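Local structure of Sqt1 (Chaetomium thermophilum, 4ZOY) at residues A[245-254]-A[266-276]; A[345-353]-A[365-376]. The protein probably acts as a dedicated chaperone in ribosome biogenesis, a WD40-repeat protein that captures a nascent ribosomal protein during its translation. All coordinates share one frame; numbering follows the deposited sequence.

Contact 1. Residues A[245-254]-A[266-276]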
loop_
_atom_site.group_PDB
_atom_site.type_symbol
_atom_site.label_atom_id
_atom_site.label_comp_id
_atom_site.label_asym_id
_atom_site.label_seq_id
_atom_site.Cartn_x
_atom_site.Cartn_y
_atom_site.Cartn_z
ATOM N N ARG A 245 23.292 14.111 -0.293
ATOM C CA ARG A 245 23.400 12.811 0.353
ATOM C C ARG A 245 22.046 12.085 0.291
ATOM O O ARG A 245 21.958 10.876 0.524
ATOM C CB ARG A 245 23.903 12.990 1.796
ATOM C CG ARG A 245 23.809 11.780 2.679
ATOM C CD ARG A 245 24.504 10.614 2.006
ATOM N NE ARG A 245 24.334 9.388 2.766
ATOM C CZ ARG A 245 24.864 8.221 2.424
ATOM N NH1 ARG A 245 25.569 8.119 1.304
ATOM N NH2 ARG A 245 24.670 7.146 3.190
ATOM N N PHE A 246 21.004 12.820 -0.087
ATOM C CA PHE A 246 19.659 12.259 -0.120
ATOM C C PHE A 246 19.152 12.020 -1.533
ATOM O O PHE A 246 18.379 11.091 -1.774
ATOM C CB PHE A 246 18.681 13.186 0.604
ATOM C CG PHE A 246 17.269 12.676 0.600
ATOM C CD1 PHE A 246 16.930 11.591 1.397
ATOM C CD2 PHE A 246 16.293 13.253 -0.206
ATOM C CE1 PHE A 246 15.653 11.084 1.406
ATOM C CE2 PHE A 246 14.986 12.742 -0.196
ATOM C CZ PHE A 246 14.680 11.653 0.611
ATOM N N ALA A 247 19.580 12.872 -2.461
ATOM C CA ALA A 247 19.021 12.914 -3.807
ATOM C C ALA A 247 19.087 11.577 -4.538
ATOM O O ALA A 247 20.151 10.981 -4.682
ATOM C CB ALA A 247 19.736 13.984 -4.623
ATOM N N VAL A 248 17.933 11.115 -5.003
ATOM C CA VAL A 248 17.864 9.912 -5.819
ATOM C C VAL A 248 17.462 10.310 -7.227
ATOM O O VAL A 248 16.300 10.588 -7.490
ATOM C CB VAL A 248 16.859 8.884 -5.249
ATOM C CG1 VAL A 248 16.690 7.714 -6.204
ATOM C CG2 VAL A 248 17.332 8.383 -3.906
ATOM N N GLU A 249 18.434 10.362 -8.135
ATOM C CA GLU A 249 18.153 10.815 -9.491
ATOM C C GLU A 249 17.141 9.907 -10.183
ATOM O O GLU A 249 17.332 8.687 -10.253
ATOM C CB GLU A 249 19.447 10.890 -10.314
ATOM C CG GLU A 249 19.235 11.454 -11.709
ATOM C CD GLU A 249 20.539 11.784 -12.419
ATOM O OE1 GLU A 249 21.561 11.122 -12.134
ATOM O OE2 GLU A 249 20.539 12.713 -13.256
ATOM N N GLY A 250 16.064 10.509 -10.679
ATOM C CA GLY A 250 15.018 9.774 -11.358
ATOM C C GLY A 250 13.754 9.687 -10.520
ATOM O O GLY A 250 12.701 9.299 -11.020
ATOM N N GLY A 251 13.862 10.031 -9.244
ATOM C CA GLY A 251 12.676 10.145 -8.406
ATOM C C GLY A 251 12.483 9.088 -7.331
ATOM O O GLY A 251 13.159 8.065 -7.291
ATOM N N LEU A 252 11.545 9.368 -6.437
ATOM C CA LEU A 252 11.154 8.427 -5.385
ATOM C C LEU A 252 9.764 7.862 -5.665
ATOM O O LEU A 252 8.886 8.581 -6.140
ATOM C CB LEU A 252 11.171 9.107 -4.015
ATOM C CG LEU A 252 12.545 9.580 -3.536
ATOM C CD1 LEU A 252 12.367 10.391 -2.249
ATOM C CD2 LEU A 252 13.521 8.424 -3.329
ATOM N N PHE A 253 9.571 6.587 -5.336
ATOM C CA PHE A 253 8.370 5.855 -5.731
ATOM C C PHE A 253 7.731 5.051 -4.611
ATOM O O PHE A 253 6.613 4.550 -4.763
ATOM C CB PHE A 253 8.706 4.917 -6.893
ATOM C CG PHE A 253 9.252 5.634 -8.093
ATOM C CD1 PHE A 253 8.430 6.462 -8.839
ATOM C CD2 PHE A 253 10.587 5.517 -8.448
ATOM C CE1 PHE A 253 8.925 7.155 -9.939
ATOM C CE2 PHE A 253 11.085 6.201 -9.548
ATOM C CZ PHE A 253 10.252 7.021 -10.289
ATOM N N SER A 254 8.436 4.913 -3.492
ATOM C CA SER A 254 7.920 4.116 -2.376
ATOM C C SER A 254 8.411 4.669 -1.041
ATOM O O SER A 254 9.434 5.359 -0.971
ATOM C CB SER A 254 8.314 2.640 -2.532
ATOM O OG SER A 254 9.726 2.507 -2.637
ATOM N N VAL A 266 12.769 5.428 2.137
ATOM C CA VAL A 266 12.238 5.833 0.837
ATOM C C VAL A 266 12.962 5.044 -0.240
ATOM O O VAL A 266 14.135 4.715 -0.105
ATOM C CB VAL A 266 12.368 7.353 0.559
ATOM C CG1 VAL A 266 11.636 8.140 1.637
ATOM C CG2 VAL A 266 13.833 7.791 0.496
ATOM N N GLY A 267 12.231 4.697 -1.286
ATOM C CA GLY A 267 12.784 3.892 -2.359
ATOM C C GLY A 267 12.536 4.579 -3.674
ATOM O O GLY A 267 11.499 5.207 -3.884
ATOM N N GLY A 268 13.507 4.487 -4.573
ATOM C CA GLY A 268 13.372 5.199 -5.822
ATOM C C GLY A 268 14.120 4.598 -6.988
ATOM O O GLY A 268 14.395 3.408 -7.019
ATOM N N ALA A 269 14.440 5.456 -7.945
ATOM C CA ALA A 269 15.093 5.033 -9.177
ATOM C C ALA A 269 16.453 4.386 -8.922
ATOM O O ALA A 269 17.108 4.652 -7.912
ATOM C CB ALA A 269 15.245 6.224 -10.117
ATOM N N GLY A 270 16.869 3.518 -9.842
ATOM C CA GLY A 270 18.199 2.937 -9.785
ATOM C C GLY A 270 18.421 1.956 -8.655
ATOM O O GLY A 270 19.556 1.579 -8.353
ATOM N N GLY A 271 17.338 1.540 -8.012
ATOM C CA GLY A 271 17.441 0.625 -6.892
ATOM C C GLY A 271 17.786 1.303 -5.572
ATOM O O GLY A 271 18.091 0.622 -4.596
ATOM N N GLN A 272 17.736 2.631 -5.543
ATOM C CA GLN A 272 18.214 3.340 -4.358
ATOM C C GLN A 272 17.188 3.367 -3.242
ATOM O O GLN A 272 15.984 3.516 -3.483
ATOM C CB GLN A 272 18.616 4.764 -4.700
ATOM C CG GLN A 272 19.855 4.843 -5.585
ATOM C CD GLN A 272 20.469 6.225 -5.583
ATOM O OE1 GLN A 272 21.078 6.645 -4.594
ATOM N NE2 GLN A 272 20.301 6.945 -6.681
ATOM N N ILE A 273 17.695 3.203 -2.027
ATOM C CA ILE A 273 16.906 3.309 -0.813
ATOM C C ILE A 273 17.638 4.240 0.142
ATOM O O ILE A 273 18.854 4.147 0.285
ATOM C CB ILE A 273 16.703 1.946 -0.134
ATOM C CG1 ILE A 273 15.983 0.979 -1.071
ATOM C CG2 ILE A 273 15.917 2.110 1.170
ATOM C CD1 ILE A 273 16.070 -0.450 -0.649
ATOM N N LYS A 274 16.910 5.150 0.779
ATOM C CA LYS A 274 17.483 6.007 1.817
ATOM C C LYS A 274 16.741 5.787 3.124
ATOM O O LYS A 274 15.511 5.706 3.127
ATOM C CB LYS A 274 17.409 7.486 1.427
ATOM C CG LYS A 274 18.090 7.853 0.119
ATOM C CD LYS A 274 19.595 7.879 0.294
ATOM C CE LYS A 274 20.303 8.163 -1.021
ATOM N NZ LYS A 274 21.784 8.307 -0.796
ATOM N N ILE A 275 17.487 5.691 4.224
ATOM C CA ILE A 275 16.923 5.564 5.569
ATOM C C ILE A 275 17.121 6.891 6.299
ATOM O O ILE A 275 18.252 7.360 6.423
ATOM C CB ILE A 275 17.587 4.430 6.378
ATOM C CG1 ILE A 275 17.611 3.132 5.564
ATOM C CG2 ILE A 275 16.861 4.229 7.709
ATOM C CD1 ILE A 275 16.231 2.633 5.118
ATOM N N VAL A 276 16.025 7.487 6.773
ATOM C CA VAL A 276 16.059 8.813 7.392
ATOM C C VAL A 276 15.453 8.753 8.786
ATOM O O VAL A 276 14.428 8.108 9.000
ATOM C CB VAL A 276 15.298 9.849 6.541
ATOM C CG1 VAL A 276 15.301 11.217 7.211
ATOM C CG2 VAL A 276 15.912 9.953 5.152
HETATM O O HOH W 1 21.145 9.290 -7.423
HETATM O O HOH W 2 19.155 6.768 -9.246
#
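K274 reaches from its strand along the loop 245-248 and ends on a backbone carbonyl. Its CB lies 4.0 Å from F246 CE1, obliquely to the ring. CG touches both F246 CD1 and V248 CG2. A bend at chi2 (-75°) turns the chain here, and it runs on extended. CD and CE then follow the carbonyls of R245 and F246. At the tip, NZ donates to R245 O at 2.9 Å, from above the carbonyl plane. S323 OG is a second partner of NZ. The R245 guanidinium has this NZ over one face, so two like charges lie close.

Nearer the 269-272 turn, V248 and Q272 slide past each other in opposite directions, V248 CG1 3.7 Å from Q272 NE2. Two waters bind Q272 NE2 and tie it to E249 N and E249 O. F246 CE1 also packs on V266 CG2 and V276 CG2, and L252 CD2 meets V266 CG2 at 3.9 Å.

The strands pair at the other end. G267 O takes two donors: F253 N at 2.8 Å, almost straight, and S254 N at 3.1 Å, more bent. A269 N binds G251 O. S254 OG lies against G267 CA and bonds to I331 O of the next sheet. With F253 and S254 both opposite G267, this is a classic beta bulge at the start of the innermost strand of a WD40 propeller blade.

Contact 2. Residues A[345-353]-A[365-376]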
loop_
_atom_site.group_PDB
_atom_site.type_symbol
_atom_site.label_atom_id
_atom_site.label_comp_id
_atom_site.label_asym_id
_atom_site.label_seq_id
_atom_site.Cartn_x
_atom_site.Cartn_y
_atom_site.Cartn_z
ATOM N N ALA A 345 12.477 -4.852 0.177
ATOM C CA ALA A 345 12.329 -3.921 -0.933
ATOM C C ALA A 345 12.087 -4.681 -2.235
ATOM O O ALA A 345 12.849 -5.587 -2.570
ATOM C CB ALA A 345 13.572 -3.052 -1.058
ATOM N N GLY A 346 11.031 -4.317 -2.956
ATOM C CA GLY A 346 10.734 -4.950 -4.242
ATOM C C GLY A 346 11.065 -4.001 -5.368
ATOM O O GLY A 346 10.736 -2.818 -5.311
ATOM N N SER A 347 11.716 -4.526 -6.410
ATOM C CA SER A 347 12.217 -3.705 -7.495
ATOM C C SER A 347 11.553 -4.011 -8.826
ATOM O O SER A 347 11.106 -5.138 -9.061
ATOM C CB SER A 347 13.737 -3.906 -7.628
ATOM O OG SER A 347 14.264 -3.198 -8.740
ATOM N N THR A 348 11.533 -3.004 -9.695
ATOM C CA THR A 348 11.141 -3.177 -11.087
ATOM C C THR A 348 11.977 -4.256 -11.794
ATOM O O THR A 348 11.516 -4.861 -12.773
ATOM C CB THR A 348 11.254 -1.825 -11.813
ATOM O OG1 THR A 348 10.367 -0.898 -11.176
ATOM C CG2 THR A 348 10.888 -1.928 -13.293
ATOM N N ASP A 349 13.183 -4.528 -11.297
ATOM C CA ASP A 349 14.041 -5.515 -11.949
ATOM C C ASP A 349 13.700 -6.965 -11.595
ATOM O O ASP A 349 14.386 -7.890 -12.034
ATOM C CB ASP A 349 15.521 -5.229 -11.655
ATOM C CG ASP A 349 15.933 -5.497 -10.210
ATOM O OD1 ASP A 349 15.178 -6.100 -9.420
ATOM O OD2 ASP A 349 17.070 -5.104 -9.874
ATOM N N GLY A 350 12.641 -7.165 -10.811
ATOM C CA GLY A 350 12.189 -8.507 -10.475
ATOM C C GLY A 350 12.704 -9.090 -9.166
ATOM O O GLY A 350 12.310 -10.193 -8.778
ATOM N N SER A 351 13.579 -8.356 -8.477
ATOM C CA SER A 351 14.190 -8.872 -7.259
ATOM C C SER A 351 13.561 -8.297 -5.999
ATOM O O SER A 351 12.941 -7.236 -6.021
ATOM C CB SER A 351 15.689 -8.571 -7.227
ATOM O OG SER A 351 15.921 -7.176 -7.071
ATOM N N ILE A 352 13.749 -9.028 -4.913
ATOM C CA ILE A 352 13.440 -8.538 -3.585
ATOM C C ILE A 352 14.755 -8.526 -2.837
ATOM O O ILE A 352 15.552 -9.449 -2.975
ATOM C CB ILE A 352 12.412 -9.426 -2.868
ATOM C CG1 ILE A 352 11.082 -9.416 -3.638
ATOM C CG2 ILE A 352 12.240 -9.001 -1.396
ATOM C CD1 ILE A 352 10.101 -10.463 -3.155
ATOM N N ALA A 353 14.993 -7.476 -2.058
ATOM C CA ALA A 353 16.163 -7.418 -1.198
ATOM C C ALA A 353 15.730 -7.240 0.252
ATOM O O ALA A 353 14.747 -6.559 0.540
ATOM C CB ALA A 353 17.092 -6.299 -1.640
ATOM N N ARG A 365 19.654 -10.780 2.354
ATOM C CA ARG A 365 19.412 -11.634 1.206
ATOM C C ARG A 365 18.985 -10.811 0.010
ATOM O O ARG A 365 18.185 -9.881 0.126
ATOM C CB ARG A 365 18.341 -12.681 1.526
ATOM C CG ARG A 365 18.239 -13.790 0.484
ATOM C CD ARG A 365 17.576 -15.028 1.064
ATOM N NE ARG A 365 17.822 -16.209 0.241
ATOM C CZ ARG A 365 17.568 -17.454 0.632
ATOM N NH1 ARG A 365 17.058 -17.680 1.838
ATOM N NH2 ARG A 365 17.825 -18.471 -0.183
ATOM N N HIS A 366 19.527 -11.159 -1.152
ATOM C CA HIS A 366 19.115 -10.573 -2.412
ATOM C C HIS A 366 18.433 -11.673 -3.212
ATOM O O HIS A 366 19.096 -12.568 -3.743
ATOM C CB HIS A 366 20.325 -10.005 -3.158
ATOM C CG HIS A 366 19.977 -9.220 -4.386
ATOM N ND1 HIS A 366 20.938 -8.779 -5.272
ATOM C CD2 HIS A 366 18.790 -8.774 -4.866
ATOM C CE1 HIS A 366 20.356 -8.112 -6.252
ATOM N NE2 HIS A 366 19.053 -8.087 -6.027
ATOM N N LEU A 367 17.108 -11.625 -3.256
ATOM C CA LEU A 367 16.319 -12.625 -3.980
ATOM C C LEU A 367 16.169 -12.196 -5.431
ATOM O O LEU A 367 15.188 -11.545 -5.816
ATOM C CB LEU A 367 14.943 -12.814 -3.331
ATOM C CG LEU A 367 14.911 -13.356 -1.905
ATOM C CD1 LEU A 367 13.502 -13.260 -1.338
ATOM C CD2 LEU A 367 15.407 -14.795 -1.862
ATOM N N ARG A 368 17.163 -12.537 -6.243
ATOM C CA ARG A 368 17.122 -12.197 -7.655
ATOM C C ARG A 368 16.073 -13.054 -8.347
ATOM O O ARG A 368 15.945 -14.236 -8.057
ATOM C CB ARG A 368 18.491 -12.398 -8.321
ATOM C CG ARG A 368 19.642 -11.670 -7.633
ATOM C CD ARG A 368 20.980 -12.188 -8.170
ATOM N NE ARG A 368 22.133 -11.638 -7.457
ATOM C CZ ARG A 368 22.877 -10.635 -7.909
ATOM N NH1 ARG A 368 22.586 -10.065 -9.070
ATOM N NH2 ARG A 368 23.914 -10.196 -7.201
ATOM N N GLY A 369 15.308 -12.450 -9.242
ATOM C CA GLY A 369 14.302 -13.203 -9.973
ATOM C C GLY A 369 13.140 -13.694 -9.129
ATOM O O GLY A 369 12.499 -14.695 -9.454
ATOM N N ALA A 370 12.859 -12.993 -8.031
ATOM C CA ALA A 370 11.698 -13.296 -7.206
ATOM C C ALA A 370 10.424 -13.289 -8.046
ATOM O O ALA A 370 9.520 -14.098 -7.819
ATOM C CB ALA A 370 11.583 -12.288 -6.060
ATOM N N HIS A 371 10.369 -12.381 -9.017
ATOM C CA HIS A 371 9.291 -12.410 -9.997
ATOM C C HIS A 371 9.876 -12.392 -11.402
ATOM O O HIS A 371 9.494 -11.586 -12.258
ATOM C CB HIS A 371 8.316 -11.261 -9.745
ATOM C CG HIS A 371 7.468 -11.501 -8.538
ATOM N ND1 HIS A 371 6.252 -12.148 -8.592
ATOM C CD2 HIS A 371 7.703 -11.256 -7.225
ATOM C CE1 HIS A 371 5.769 -12.287 -7.371
ATOM N NE2 HIS A 371 6.632 -11.753 -6.522
ATOM N N ALA A 372 10.799 -13.329 -11.616
ATOM C CA ALA A 372 11.574 -13.409 -12.851
ATOM C C ALA A 372 12.223 -12.055 -13.139
ATOM O O ALA A 372 12.828 -11.466 -12.247
ATOM C CB ALA A 372 10.687 -13.864 -14.006
ATOM N N GLU A 373 12.102 -11.550 -14.359
ATOM C CA GLU A 373 12.644 -10.234 -14.677
ATOM C C GLU A 373 11.528 -9.203 -14.821
ATOM O O GLU A 373 11.728 -8.136 -15.407
ATOM C CB GLU A 373 13.498 -10.286 -15.951
ATOM C CG GLU A 373 14.842 -11.006 -15.773
ATOM C CD GLU A 373 14.698 -12.498 -15.521
ATOM O OE1 GLU A 373 14.162 -13.201 -16.408
ATOM O OE2 GLU A 373 15.118 -12.971 -14.439
ATOM N N ASP A 374 10.354 -9.527 -14.280
ATOM C CA ASP A 374 9.200 -8.635 -14.314
ATOM C C ASP A 374 9.107 -7.858 -13.005
ATOM O O ASP A 374 9.549 -8.344 -11.970
ATOM C CB ASP A 374 7.905 -9.422 -14.544
ATOM C CG ASP A 374 7.941 -10.254 -15.817
ATOM O OD1 ASP A 374 7.944 -9.652 -16.907
ATOM O OD2 ASP A 374 7.955 -11.504 -15.717
ATOM N N PRO A 375 8.527 -6.653 -13.045
ATOM C CA PRO A 375 8.430 -5.830 -11.828
ATOM C C PRO A 375 7.785 -6.500 -10.617
ATOM O O PRO A 375 6.736 -7.140 -10.715
ATOM C CB PRO A 375 7.570 -4.653 -12.282
ATOM C CG PRO A 375 7.953 -4.477 -13.710
ATOM C CD PRO A 375 8.236 -5.863 -14.256
ATOM N N VAL A 376 8.439 -6.361 -9.470
ATOM C CA VAL A 376 7.818 -6.686 -8.200
ATOM C C VAL A 376 6.981 -5.481 -7.815
ATOM O O VAL A 376 7.509 -4.394 -7.586
ATOM C CB VAL A 376 8.848 -6.985 -7.101
ATOM C CG1 VAL A 376 8.142 -7.417 -5.819
ATOM C CG2 VAL A 376 9.817 -8.060 -7.550
HETATM O O HOH W 3 11.746 -5.522 -15.312
HETATM O O HOH W 4 18.715 -6.852 -8.657
HETATM O O HOH W 5 15.690 -10.042 -10.754
#
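Strands 352-353 and 365-367 pair antiparallel, with I352 N and L367 O 3.0 Å apart and L367 N returning a bond to I352 O. They are the two outer strands of a WD40 propeller blade, and the chain then crosses over to strand 376-381 of the next blade. On the way it wraps round the turn 347-350. S347 O receives V376 N and G350 N from opposite faces of its carbonyl plane. G350 O accepts from H371 N at 2.9 Å, in the carbonyl plane. G350 CA also sits 3.0 Å from D374 O, a close CA-H...O contact.

I352 and V376 cross at about a right angle, CG1 to CG1. I352 CD1 meets A370 CB at 3.7 Å, and W407 of the next blade touches both residues. V376 CG2 lies against the G350 carbonyl, while CG1, anti to the backbone N (chi1 -176°), points at G346 CA. P375 CG rests on T348 CG2. H371 is held from the next blade: its NE2 bonds to S397 OG and its ND1 to D401 OD1.

H366 presents its ring edge to S351. R368 CG lies over the centre of one ring face, 3.8 Å above the plane. D349 OD1 takes both S351 N, in an Asx turn, and S351 OG, the latter on its syn lone pair at 2.7 Å. Q327 NE2 also bonds to S351 OG, and S328 OG bonds to D349 OD2. S351 OG also receives a weak bond from H366 NE2, and one water joins these two atoms to D349 OD2.

Overall arrangement
Contacts 1 and 2 lie in neighbouring blades of the WD40 propeller, in series along the chain, with centres about 17 Å apart. They touch directly where I273 CD1 packs on A345 CB at 3.6 Å. Strand 331-336, the first strand of the blade that holds contact 2, runs between them. Its I331 touches I273 of contact 1 and A345 and S347 of contact 2. N330 plays a similar part: it packs on F253 and A269 and pairs by backbone with T348. In contact 1 the chain arriving from the preceding blade packs on the blade it enters; in contact 2 the departing chain packs on the blade it leaves, before strand 376-381.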